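Local coordinates for hypothetical protein Atu2684 (Agrobacterium tumefaciens, PDB 2AXO) that is of unknown function but belongs to the thioredoxin clan and carries a Cys-x-x-Cys disulfide, consistent with a role in thiol-disulfide chemistry, at residues K43-L48 with A248-A253; G71-L76 with G133-L138; F179-T184 with I255-E260; L76-D81 with V175-T180. All coordinates share one frame; numbering follows the deposited sequence.

Interaction 1: K43-L48 with A248-A253; sequences KGVVEL and AAIVGA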
loop_
_atom_site.group_PDB
_atom_site.type_symbol
_atom_site.label_atom_id
_atom_site.label_comp_id
_atom_site.label_asym_id
_atom_site.label_seq_id
_atom_site.Cartn_x
_atom_site.Cartn_y
_atom_site.Cartn_z
ATOM N N LYS A 43 -15.587 25.264 -3.611
ATOM C CA LYS A 43 -16.447 24.152 -4.012
ATOM C C LYS A 43 -16.240 22.835 -3.263
ATOM O O LYS A 43 -17.170 22.035 -3.147
ATOM C CB LYS A 43 -16.306 23.917 -5.520
ATOM C CG LYS A 43 -16.697 25.117 -6.382
ATOM C CD LYS A 43 -16.404 24.860 -7.859
ATOM C CE LYS A 43 -16.721 26.080 -8.727
ATOM N NZ LYS A 43 -18.177 26.372 -8.773
ATOM N N GLY A 44 -15.035 22.599 -2.760
ATOM C CA GLY A 44 -14.778 21.361 -2.041
ATOM C C GLY A 44 -13.300 21.049 -1.885
ATOM O O GLY A 44 -12.445 21.898 -2.144
ATOM N N VAL A 45 -13.004 19.826 -1.462
ATOM C CA VAL A 45 -11.633 19.387 -1.258
ATOM C C VAL A 45 -11.255 18.253 -2.203
ATOM O O VAL A 45 -11.994 17.275 -2.352
ATOM C CB VAL A 45 -11.422 18.913 0.197
ATOM C CG1 VAL A 45 -10.003 18.386 0.382
ATOM C CG2 VAL A 45 -11.685 20.069 1.153
ATOM N N VAL A 46 -10.102 18.395 -2.851
ATOM C CA VAL A 46 -9.614 17.368 -3.766
ATOM C C VAL A 46 -8.234 16.904 -3.314
ATOM O O VAL A 46 -7.275 17.659 -3.364
ATOM C CB VAL A 46 -9.524 17.902 -5.218
ATOM C CG1 VAL A 46 -8.917 16.839 -6.132
ATOM C CG2 VAL A 46 -10.914 18.280 -5.708
ATOM N N GLU A 47 -8.161 15.659 -2.857
ATOM C CA GLU A 47 -6.918 15.073 -2.393
ATOM C C GLU A 47 -6.472 14.019 -3.381
ATOM O O GLU A 47 -7.099 12.971 -3.515
ATOM C CB GLU A 47 -7.115 14.447 -1.017
ATOM C CG GLU A 47 -7.384 15.467 0.061
ATOM C CD GLU A 47 -7.716 14.829 1.388
ATOM O OE1 GLU A 47 -8.815 14.251 1.500
ATOM O OE2 GLU A 47 -6.866 14.896 2.299
ATOM N N LEU A 48 -5.380 14.310 -4.077
ATOM C CA LEU A 48 -4.848 13.402 -5.079
ATOM C C LEU A 48 -3.687 12.566 -4.569
ATOM O O LEU A 48 -2.723 13.096 -4.011
ATOM C CB LEU A 48 -4.381 14.214 -6.290
ATOM C CG LEU A 48 -3.593 13.483 -7.377
ATOM C CD1 LEU A 48 -4.527 12.586 -8.179
ATOM C CD2 LEU A 48 -2.928 14.510 -8.284
ATOM N N ALA A 248 -13.146 10.465 7.216
ATOM C CA ALA A 248 -14.449 10.500 6.570
ATOM C C ALA A 248 -14.747 11.897 6.014
ATOM O O ALA A 248 -13.830 12.687 5.766
ATOM C CB ALA A 248 -15.528 10.069 7.553
ATOM N N ALA A 249 -16.024 12.208 5.824
ATOM C CA ALA A 249 -16.421 13.499 5.263
ATOM C C ALA A 249 -15.726 14.714 5.873
ATOM O O ALA A 249 -15.594 14.834 7.087
ATOM C CB ALA A 249 -17.938 13.669 5.373
ATOM N N ILE A 250 -15.271 15.606 5.000
ATOM C CA ILE A 250 -14.626 16.845 5.405
ATOM C C ILE A 250 -15.750 17.868 5.270
ATOM O O ILE A 250 -16.282 18.063 4.176
ATOM C CB ILE A 250 -13.460 17.190 4.458
ATOM C CG1 ILE A 250 -12.390 16.101 4.557
ATOM C CG2 ILE A 250 -12.883 18.561 4.804
ATOM C CD1 ILE A 250 -11.271 16.212 3.531
ATOM N N VAL A 251 -16.121 18.502 6.379
ATOM C CA VAL A 251 -17.234 19.453 6.379
ATOM C C VAL A 251 -16.837 20.924 6.305
ATOM O O VAL A 251 -17.699 21.806 6.221
ATOM C CB VAL A 251 -18.128 19.239 7.622
ATOM C CG1 VAL A 251 -18.657 17.810 7.642
ATOM C CG2 VAL A 251 -17.352 19.532 8.884
ATOM N N GLY A 252 -15.533 21.183 6.322
ATOM C CA GLY A 252 -15.035 22.545 6.246
ATOM C C GLY A 252 -13.580 22.495 5.845
ATOM O O GLY A 252 -12.891 21.522 6.153
ATOM N N ALA A 253 -13.097 23.523 5.154
ATOM C CA ALA A 253 -11.704 23.522 4.739
ATOM C C ALA A 253 -11.202 24.901 4.354
ATOM O O ALA A 253 -11.972 25.774 3.949
ATOM C CB ALA A 253 -11.503 22.557 3.576
#

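Interaction 2: G71-L76 with G133-L138; sequences GDVVGL and GIYDRL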
loop_
_atom_site.group_PDB
_atom_site.type_symbol
_atom_site.label_atom_id
_atom_site.label_comp_id
_atom_site.label_asym_id
_atom_site.label_seq_id
_atom_site.Cartn_x
_atom_site.Cartn_y
_atom_site.Cartn_z
ATOM N N GLY A 71 -8.169 28.052 -8.079
ATOM C CA GLY A 71 -8.416 28.376 -6.684
ATOM C C GLY A 71 -9.828 28.177 -6.159
ATOM O O GLY A 71 -10.162 28.724 -5.110
ATOM N N ASP A 72 -10.661 27.405 -6.856
ATOM C CA ASP A 72 -12.023 27.207 -6.377
ATOM C C ASP A 72 -12.196 25.935 -5.555
ATOM O O ASP A 72 -13.306 25.587 -5.157
ATOM C CB ASP A 72 -13.047 27.268 -7.531
ATOM C CG ASP A 72 -12.810 26.230 -8.619
ATOM O OD1 ASP A 72 -11.798 25.503 -8.578
ATOM O OD2 ASP A 72 -13.661 26.156 -9.536
ATOM N N VAL A 73 -11.088 25.250 -5.298
ATOM C CA VAL A 73 -11.106 24.049 -4.471
ATOM C C VAL A 73 -9.840 24.047 -3.634
ATOM O O VAL A 73 -8.886 24.776 -3.930
ATOM C CB VAL A 73 -11.139 22.741 -5.311
ATOM C CG1 VAL A 73 -12.305 22.778 -6.285
ATOM C CG2 VAL A 73 -9.826 22.544 -6.053
ATOM N N VAL A 74 -9.856 23.250 -2.575
ATOM C CA VAL A 74 -8.698 23.094 -1.707
ATOM C C VAL A 74 -8.044 21.852 -2.292
ATOM O O VAL A 74 -8.571 20.747 -2.149
ATOM C CB VAL A 74 -9.116 22.822 -0.244
ATOM C CG1 VAL A 74 -7.918 22.326 0.557
ATOM C CG2 VAL A 74 -9.676 24.100 0.383
ATOM N N GLY A 75 -6.920 22.040 -2.974
ATOM C CA GLY A 75 -6.241 20.927 -3.606
ATOM C C GLY A 75 -4.970 20.495 -2.914
ATOM O O GLY A 75 -4.140 21.315 -2.529
ATOM N N LEU A 76 -4.822 19.184 -2.768
ATOM C CA LEU A 76 -3.659 18.606 -2.115
ATOM C C LEU A 76 -3.140 17.411 -2.884
ATOM O O LEU A 76 -3.916 16.629 -3.430
ATOM C CB LEU A 76 -4.028 18.148 -0.711
ATOM C CG LEU A 76 -4.456 19.256 0.250
ATOM C CD1 LEU A 76 -5.131 18.633 1.449
ATOM C CD2 LEU A 76 -3.242 20.078 0.671
ATOM N N GLY A 133 -15.497 14.845 -13.990
ATOM C CA GLY A 133 -16.122 14.056 -12.945
ATOM C C GLY A 133 -15.957 14.642 -11.556
ATOM O O GLY A 133 -16.901 14.659 -10.768
ATOM N N ILE A 134 -14.759 15.127 -11.248
ATOM C CA ILE A 134 -14.516 15.697 -9.931
ATOM C C ILE A 134 -15.385 16.917 -9.658
ATOM O O ILE A 134 -16.045 16.986 -8.623
ATOM C CB ILE A 134 -13.026 16.036 -9.737
ATOM C CG1 ILE A 134 -12.468 16.677 -10.997
ATOM C CG2 ILE A 134 -12.248 14.767 -9.410
ATOM C CD1 ILE A 134 -10.951 16.793 -11.003
ATOM N N TYR A 135 -15.407 17.875 -10.579
ATOM C CA TYR A 135 -16.235 19.061 -10.389
ATOM C C TYR A 135 -17.722 18.716 -10.340
ATOM O O TYR A 135 -18.460 19.281 -9.536
ATOM C CB TYR A 135 -15.966 20.094 -11.489
ATOM C CG TYR A 135 -14.800 21.005 -11.175
ATOM C CD1 TYR A 135 -14.893 21.966 -10.164
ATOM C CD2 TYR A 135 -13.595 20.892 -11.865
ATOM C CE1 TYR A 135 -13.808 22.791 -9.850
ATOM C CE2 TYR A 135 -12.508 21.712 -11.557
ATOM C CZ TYR A 135 -12.621 22.657 -10.550
ATOM O OH TYR A 135 -11.544 23.463 -10.245
ATOM N N ASP A 136 -18.165 17.792 -11.195
ATOM C CA ASP A 136 -19.576 17.401 -11.192
ATOM C C ASP A 136 -19.919 16.700 -9.879
ATOM O O ASP A 136 -21.027 16.838 -9.366
ATOM C CB ASP A 136 -19.904 16.470 -12.370
ATOM C CG ASP A 136 -19.738 17.144 -13.726
ATOM O OD1 ASP A 136 -20.014 18.360 -13.842
ATOM O OD2 ASP A 136 -19.348 16.444 -14.689
ATOM N N ARG A 137 -18.965 15.947 -9.340
ATOM C CA ARG A 137 -19.179 15.243 -8.080
ATOM C C ARG A 137 -19.283 16.264 -6.951
ATOM O O ARG A 137 -20.186 16.188 -6.120
ATOM C CB ARG A 137 -18.025 14.277 -7.792
ATOM C CG ARG A 137 -18.448 12.860 -7.392
ATOM C CD ARG A 137 -19.591 12.849 -6.387
ATOM N NE ARG A 137 -19.810 11.525 -5.807
ATOM C CZ ARG A 137 -20.833 11.221 -5.013
ATOM N NH1 ARG A 137 -21.736 12.143 -4.711
ATOM N NH2 ARG A 137 -20.946 9.999 -4.507
ATOM N N LEU A 138 -18.357 17.221 -6.920
ATOM C CA LEU A 138 -18.367 18.250 -5.880
ATOM C C LEU A 138 -19.668 19.038 -5.900
ATOM O O LEU A 138 -20.190 19.416 -4.853
ATOM C CB LEU A 138 -17.184 19.207 -6.064
ATOM C CG LEU A 138 -15.817 18.585 -5.771
ATOM C CD1 LEU A 138 -14.718 19.595 -6.045
ATOM C CD2 LEU A 138 -15.780 18.140 -4.310
#

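Interaction 3: F179-T184 with I255-E260; sequences FTREQT and ILLGNE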
loop_
_atom_site.group_PDB
_atom_site.type_symbol
_atom_site.label_atom_id
_atom_site.label_comp_id
_atom_site.label_asym_id
_atom_site.label_seq_id
_atom_site.Cartn_x
_atom_site.Cartn_y
_atom_site.Cartn_z
ATOM N N PHE A 179 2.240 21.481 3.006
ATOM C CA PHE A 179 2.747 21.170 1.680
ATOM C C PHE A 179 3.694 22.228 1.158
ATOM O O PHE A 179 3.774 23.345 1.689
ATOM C CB PHE A 179 1.590 21.014 0.678
ATOM C CG PHE A 179 0.698 22.220 0.590
ATOM C CD1 PHE A 179 -0.510 22.253 1.283
ATOM C CD2 PHE A 179 1.073 23.333 -0.168
ATOM C CE1 PHE A 179 -1.335 23.374 1.228
ATOM C CE2 PHE A 179 0.259 24.463 -0.231
ATOM C CZ PHE A 179 -0.950 24.485 0.469
ATOM N N THR A 180 4.434 21.850 0.125
ATOM C CA THR A 180 5.326 22.770 -0.545
ATOM C C THR A 180 4.412 23.305 -1.639
ATOM O O THR A 180 3.536 22.593 -2.125
ATOM C CB THR A 180 6.544 22.045 -1.178
ATOM O OG1 THR A 180 6.088 20.992 -2.044
ATOM C CG2 THR A 180 7.431 21.454 -0.089
ATOM N N ARG A 181 4.589 24.566 -1.995
ATOM C CA ARG A 181 3.767 25.182 -3.023
ATOM C C ARG A 181 4.044 24.519 -4.368
ATOM O O ARG A 181 3.144 23.964 -5.000
ATOM C CB ARG A 181 4.080 26.675 -3.070
ATOM C CG ARG A 181 3.467 27.427 -4.218
ATOM C CD ARG A 181 1.959 27.426 -4.163
ATOM N NE ARG A 181 1.439 28.482 -5.022
ATOM C CZ ARG A 181 0.166 28.616 -5.357
ATOM N NH1 ARG A 181 -0.736 27.749 -4.905
ATOM N NH2 ARG A 181 -0.199 29.617 -6.142
ATOM N N GLU A 182 5.300 24.576 -4.801
ATOM C CA GLU A 182 5.714 23.961 -6.054
ATOM C C GLU A 182 7.100 23.355 -5.874
ATOM O O GLU A 182 8.008 24.016 -5.386
ATOM C CB GLU A 182 5.755 24.992 -7.180
ATOM C CG GLU A 182 6.108 24.382 -8.522
ATOM C CD GLU A 182 7.452 24.837 -9.041
ATOM O OE1 GLU A 182 7.550 26.001 -9.489
ATOM O OE2 GLU A 182 8.410 24.033 -8.996
ATOM N N GLN A 183 7.263 22.100 -6.262
ATOM C CA GLN A 183 8.561 21.460 -6.123
ATOM C C GLN A 183 8.940 20.754 -7.414
ATOM O O GLN A 183 8.139 20.017 -7.989
ATOM C CB GLN A 183 8.537 20.463 -4.962
ATOM C CG GLN A 183 9.912 20.067 -4.454
ATOM C CD GLN A 183 9.843 19.256 -3.176
ATOM O OE1 GLN A 183 9.161 19.639 -2.223
ATOM N NE2 GLN A 183 10.555 18.136 -3.143
ATOM N N THR A 184 10.163 20.988 -7.875
ATOM C CA THR A 184 10.628 20.358 -9.102
ATOM C C THR A 184 11.529 19.179 -8.783
ATOM O O THR A 184 12.329 19.235 -7.847
ATOM C CB THR A 184 11.406 21.351 -9.987
ATOM O OG1 THR A 184 12.517 21.878 -9.250
ATOM C CG2 THR A 184 10.505 22.488 -10.429
ATOM N N ILE A 255 -7.253 27.017 3.005
ATOM C CA ILE A 255 -5.848 26.946 2.661
ATOM C C ILE A 255 -5.186 28.246 3.066
ATOM O O ILE A 255 -5.753 29.323 2.911
ATOM C CB ILE A 255 -5.606 26.726 1.156
ATOM C CG1 ILE A 255 -5.870 25.259 0.800
ATOM C CG2 ILE A 255 -4.156 27.100 0.799
ATOM C CD1 ILE A 255 -5.564 24.900 -0.642
ATOM N N LEU A 256 -3.993 28.124 3.622
ATOM C CA LEU A 256 -3.213 29.273 4.034
ATOM C C LEU A 256 -1.892 29.135 3.297
ATOM O O LEU A 256 -1.181 28.147 3.484
ATOM C CB LEU A 256 -2.969 29.246 5.547
ATOM C CG LEU A 256 -2.053 30.349 6.088
ATOM C CD1 LEU A 256 -2.613 31.712 5.697
ATOM C CD2 LEU A 256 -1.938 30.242 7.606
ATOM N N LEU A 257 -1.571 30.097 2.441
ATOM C CA LEU A 257 -0.308 30.026 1.715
ATOM C C LEU A 257 0.761 30.786 2.477
ATOM O O LEU A 257 0.472 31.790 3.128
ATOM C CB LEU A 257 -0.445 30.613 0.307
ATOM C CG LEU A 257 -1.342 29.859 -0.676
ATOM C CD1 LEU A 257 -1.308 30.562 -2.026
ATOM C CD2 LEU A 257 -0.871 28.418 -0.806
ATOM N N GLY A 258 1.994 30.298 2.397
ATOM C CA GLY A 258 3.093 30.946 3.083
ATOM C C GLY A 258 3.285 32.369 2.593
ATOM O O GLY A 258 3.620 33.261 3.368
ATOM N N ASN A 259 3.076 32.579 1.299
ATOM C CA ASN A 259 3.213 33.905 0.722
ATOM C C ASN A 259 1.954 34.722 0.972
ATOM O O ASN A 259 0.901 34.436 0.407
ATOM C CB ASN A 259 3.472 33.809 -0.779
ATOM C CG ASN A 259 3.354 35.146 -1.466
ATOM O OD1 ASN A 259 3.722 36.172 -0.903
ATOM N ND2 ASN A 259 2.849 35.144 -2.695
ATOM N N GLU A 260 2.056 35.738 1.825
ATOM C CA GLU A 260 0.899 36.578 2.127
ATOM C C GLU A 260 0.908 37.893 1.354
ATOM O O GLU A 260 0.504 38.935 1.877
ATOM C CB GLU A 260 0.822 36.870 3.627
ATOM C CG GLU A 260 0.321 35.705 4.475
ATOM C CD GLU A 260 -1.021 35.159 4.007
ATOM O OE1 GLU A 260 -1.048 34.396 3.013
ATOM O OE2 GLU A 260 -2.052 35.496 4.630
#

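Interaction 4: L76-D81 with V175-T180; sequences LSYHVD and VVAYFT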
loop_
_atom_site.group_PDB
_atom_site.type_symbol
_atom_site.label_atom_id
_atom_site.label_comp_id
_atom_site.label_asym_id
_atom_site.label_seq_id
_atom_site.Cartn_x
_atom_site.Cartn_y
_atom_site.Cartn_z
ATOM N N LEU A 76 -4.822 19.184 -2.768
ATOM C CA LEU A 76 -3.659 18.606 -2.115
ATOM C C LEU A 76 -3.140 17.411 -2.884
ATOM O O LEU A 76 -3.916 16.629 -3.430
ATOM C CB LEU A 76 -4.028 18.148 -0.711
ATOM C CG LEU A 76 -4.456 19.256 0.250
ATOM C CD1 LEU A 76 -5.131 18.633 1.449
ATOM C CD2 LEU A 76 -3.242 20.078 0.671
ATOM N N SER A 77 -1.823 17.269 -2.912
ATOM C CA SER A 77 -1.198 16.143 -3.583
ATOM C C SER A 77 -0.426 15.317 -2.553
ATOM O O SER A 77 0.448 15.838 -1.859
ATOM C CB SER A 77 -0.242 16.634 -4.667
ATOM O OG SER A 77 0.414 15.539 -5.271
ATOM N N TYR A 78 -0.775 14.038 -2.444
ATOM C CA TYR A 78 -0.102 13.130 -1.519
ATOM C C TYR A 78 0.705 12.097 -2.296
ATOM O O TYR A 78 0.136 11.170 -2.874
ATOM C CB TYR A 78 -1.101 12.365 -0.647
ATOM C CG TYR A 78 -1.928 13.213 0.289
ATOM C CD1 TYR A 78 -3.091 13.838 -0.154
ATOM C CD2 TYR A 78 -1.562 13.369 1.626
ATOM C CE1 TYR A 78 -3.871 14.599 0.712
ATOM C CE2 TYR A 78 -2.334 14.129 2.501
ATOM C CZ TYR A 78 -3.485 14.739 2.038
ATOM O OH TYR A 78 -4.252 15.495 2.890
ATOM N N HIS A 79 2.025 12.240 -2.306
ATOM C CA HIS A 79 2.862 11.280 -3.013
ATOM C C HIS A 79 2.973 9.995 -2.203
ATOM O O HIS A 79 3.418 10.014 -1.055
ATOM C CB HIS A 79 4.254 11.865 -3.263
ATOM C CG HIS A 79 4.284 12.915 -4.330
ATOM N ND1 HIS A 79 3.674 14.142 -4.186
ATOM C CD2 HIS A 79 4.848 12.916 -5.561
ATOM C CE1 HIS A 79 3.862 14.856 -5.283
ATOM N NE2 HIS A 79 4.570 14.135 -6.133
ATOM N N VAL A 80 2.557 8.883 -2.806
ATOM C CA VAL A 80 2.604 7.576 -2.148
ATOM C C VAL A 80 3.980 6.935 -2.308
ATOM O O VAL A 80 4.723 7.261 -3.231
ATOM C CB VAL A 80 1.521 6.631 -2.717
ATOM C CG1 VAL A 80 0.145 7.196 -2.406
ATOM C CG2 VAL A 80 1.703 6.462 -4.222
ATOM N N ASP A 81 4.322 6.016 -1.411
ATOM C CA ASP A 81 5.634 5.385 -1.475
ATOM C C ASP A 81 5.694 4.051 -2.204
ATOM O O ASP A 81 6.780 3.523 -2.434
ATOM C CB ASP A 81 6.200 5.211 -0.058
ATOM C CG ASP A 81 5.426 4.197 0.764
ATOM O OD1 ASP A 81 4.359 3.731 0.309
ATOM O OD2 ASP A 81 5.883 3.865 1.877
ATOM N N VAL A 175 -7.617 18.982 11.187
ATOM C CA VAL A 175 -6.432 18.428 10.536
ATOM C C VAL A 175 -5.685 19.459 9.688
ATOM O O VAL A 175 -6.295 20.198 8.918
ATOM C CB VAL A 175 -6.825 17.234 9.623
ATOM C CG1 VAL A 175 -5.585 16.629 8.967
ATOM C CG2 VAL A 175 -7.571 16.183 10.435
ATOM N N VAL A 176 -4.366 19.502 9.831
ATOM C CA VAL A 176 -3.558 20.426 9.046
ATOM C C VAL A 176 -2.591 19.631 8.189
ATOM O O VAL A 176 -1.812 18.819 8.700
ATOM C CB VAL A 176 -2.744 21.396 9.929
ATOM C CG1 VAL A 176 -1.905 22.323 9.048
ATOM C CG2 VAL A 176 -3.676 22.211 10.810
ATOM N N ALA A 177 -2.657 19.864 6.884
ATOM C CA ALA A 177 -1.786 19.192 5.934
ATOM C C ALA A 177 -0.809 20.235 5.409
ATOM O O ALA A 177 -1.209 21.228 4.792
ATOM C CB ALA A 177 -2.604 18.598 4.786
ATOM N N TYR A 178 0.472 20.016 5.682
ATOM C CA TYR A 178 1.520 20.936 5.258
ATOM C C TYR A 178 2.053 20.514 3.898
ATOM O O TYR A 178 2.287 19.335 3.655
ATOM C CB TYR A 178 2.651 20.926 6.289
ATOM C CG TYR A 178 2.203 21.330 7.679
ATOM C CD1 TYR A 178 2.094 22.677 8.034
ATOM C CD2 TYR A 178 1.866 20.368 8.633
ATOM C CE1 TYR A 178 1.665 23.059 9.312
ATOM C CE2 TYR A 178 1.433 20.736 9.913
ATOM C CZ TYR A 178 1.334 22.080 10.243
ATOM O OH TYR A 178 0.898 22.441 11.497
ATOM N N PHE A 179 2.240 21.481 3.006
ATOM C CA PHE A 179 2.747 21.170 1.680
ATOM C C PHE A 179 3.694 22.228 1.158
ATOM O O PHE A 179 3.774 23.345 1.689
ATOM C CB PHE A 179 1.590 21.014 0.678
ATOM C CG PHE A 179 0.698 22.220 0.590
ATOM C CD1 PHE A 179 -0.510 22.253 1.283
ATOM C CD2 PHE A 179 1.073 23.333 -0.168
ATOM C CE1 PHE A 179 -1.335 23.374 1.228
ATOM C CE2 PHE A 179 0.259 24.463 -0.231
ATOM C CZ PHE A 179 -0.950 24.485 0.469
ATOM N N THR A 180 4.434 21.850 0.125
ATOM C CA THR A 180 5.326 22.770 -0.545
ATOM C C THR A 180 4.412 23.305 -1.639
ATOM O O THR A 180 3.536 22.593 -2.125
ATOM C CB THR A 180 6.544 22.045 -1.178
ATOM O OG1 THR A 180 6.088 20.992 -2.044
ATOM C CG2 THR A 180 7.431 21.454 -0.089
#

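Interaction 1: K43-L48 with A248-A253
Val45 meets Ile250 and Ala253 through both of its methyls, because chi1 of 177° sets CG1 anti to the backbone N and turns CG2 to the side away from the carbonyl carbon. Ile250 answers with chi1 of -63° and a branch extended beyond CG1, which carries CD1 out toward strand 45-48. The contact joins two sheets face to face: strand 45-50 belongs to the mixed sheet of the thioredoxin-like part of the fold, whereas strand 247-257 lies at the margin of an antiparallel sheet. The short strand segments 45-48 and 248-253 run at 101° to each other, with axes 9.7 Å apart at closest approach, so side chains alone bridge the gap. Across it, Val45 and Ile250 cross at about a right angle, CG1 of Val45 lying 4.0 Å from CD1 of Ile250. The same CD1 lies 3.7 Å from OE1 of Glu47, an apolar neighbour for a buried carboxylate whose charge is met elsewhere: OE2 forms a salt bridge with Arg100, and weak hydrogen bonds come from Tyr104 to OE1 and from Tyr78 to OE2. Leu237 of strand 232-241 also packs on Glu47. Further along the strand Ala253 meets the other branch of Val45, where its CB sits 3.5 Å from CG2, tighter than ordinary van der Waals contact.

Interaction 2: G71-L76 with G133-L138
The Tyr135 ring meets Asp72 at its hydroxyl edge, where OD1 lies in the ring plane, while OD2 and CG1 of Val73 approach the ring obliquely. Its OH donates a short hydrogen bond of 2.6 Å to OD1 of Asp72, which accepts it with its syn lone pair, the one on the side of OD2. The two side chains come from opposite directions; the carboxylate and ring planes lie 50° apart, and OD2 is 3.4 Å from CE1 of Tyr135. Asp72 reaches the hydroxyl with chi1 of 59°, its CG lying between the backbone N and the carbonyl carbon. Here the loop that follows helix 58-70 and leads into strand 74-79 is tied to helix 131-143, which packs against the mixed sheet of the thioredoxin-like fold. Deeper in, the bond gives way to apolar packing. CG1 of Val73 touches both helix residues, 3.9 Å from CE1 of Tyr135 and 4.0 Å from CD1 of Leu138, whose side chain crosses that of Val73 at about a right angle. Met67 of helix 58-70 touches both Val73 and Tyr135, and Leu138 also packs on Leu120 of strand 117-120.

Interaction 3: F179-T184 with I255-E260
Ile255 opens the contact with its CG2 methyl, which lies 4.2 Å from CZ of Phe179, at the edge of the ring and near its plane. The two side chains cross at about a right angle. Leu256, the next residue, points its CB the other way and packs on Ser154 and Phe156 of strand 152-156, so strand 247-257 turns its other face to the three-stranded sheet there. Leu257 returns to the contact and divides its two methyls between two partners. CD2 sits 4.1 Å from CZ of Phe179, again at the ring edge, while CD1 rests over one face of the Arg181 guanidinium, 4.0 Å above its plane and displaced toward the rim. After Leu257 the strand ends, and the chain leaves the contact at Gly258.

Strands 172-186 and 247-257 belong to one antiparallel sheet but are not neighbours in it; strand 232-241 runs between them, and the side chains reach across its width. Phe179 spans the gap with chi1 of 57°, its ring directed along the sheet rather than straight out from it. Arg181 stands at a corner in the chain, where strand 172-186 changes direction; its CG is anti to the backbone N and the chain bends at chi2 of 64°, bringing the flat end back over Leu257. The ring of His201 stacks with that of Phe179. The contact itself therefore rests on van der Waals and hydrophobic contact, with the guanidinium offering leucine its weakly solvated face while NH1 is hydrogen-bonded to NE2 of His201.

Interaction 4: L76-D81 with V175-T180
Apolar packing carries most of this contact, and Leu76 supplies it from the strand 74-79 side with both branches. CD2 comes to 3.5 Å from CD1 of Phe179 and 3.8 Å from CE1 of the same residue, approaching the ring obliquely, so that one methyl fits against a single C-C side of the aromatic. CD1 of Leu76 turns instead to the CB of Ala177, at 4.2 Å. With CG anti to the carbonyl carbon (chi1 -64°) the branched end is carried to the antiparallel sheet, one methyl for each partner, and the leucine crosses Phe179 at about a right angle. Ala235 and Leu237 of the adjacent strand 232-241, in the same sheet as Ala177 and Phe179, also pack on Leu76.

The polar component is a single oxygen beside a methyl. The Tyr78 OH lies 4.0 Å from CB of Ala177, while its hydrogen-bonding partners, Glu47 and Arg100, lie outside the two segments. Phe49 stacks on its ring.

Between the backbones there is only a crossing. The short strands 76-79 and 175-180 run at 83° to each other with 8.4 Å between their axes, a nearly orthogonal packing of strand 74-79 of the thioredoxin-like sheet over the four-stranded antiparallel sheet. The backbone of Ser77 is hydrogen-bonded to His201 and Val203 of strand 196-212. The CB of Ala177 touches both Leu76 and Tyr78. Chemically, the interface is a buried hydrocarbon contact; the tyrosine hydroxyl places its oxygen at the margin, where weak bonds link it to the Glu47-Arg100 salt bridge.

How the interactions relate
Interactions 1 and 4 lie 13 Å apart between centres and join the same two sheets, using the neighbouring parallel strands 45-50 and 74-79. They meet through the backbone, where the O of Leu48 lies 2.7 Å from the N of Tyr78, a probable hydrogen bond, and through CG of Glu47 against CD1 of Leu76 at 4.1 Å. Interaction 2, centred 9 Å from interaction 1, binds a helix to that mixed sheet; the N of Lys43 lies 2.8 Å from the O of Asp72, a probable hydrogen bond. Interaction 3 shares Phe179 with interaction 4 and strand 247-257 with interaction 1, and Ile255 packs on Val74 of the 71-76 segment. The Cys54-Cys57 disulfide follows strand 45-50 in the sequence.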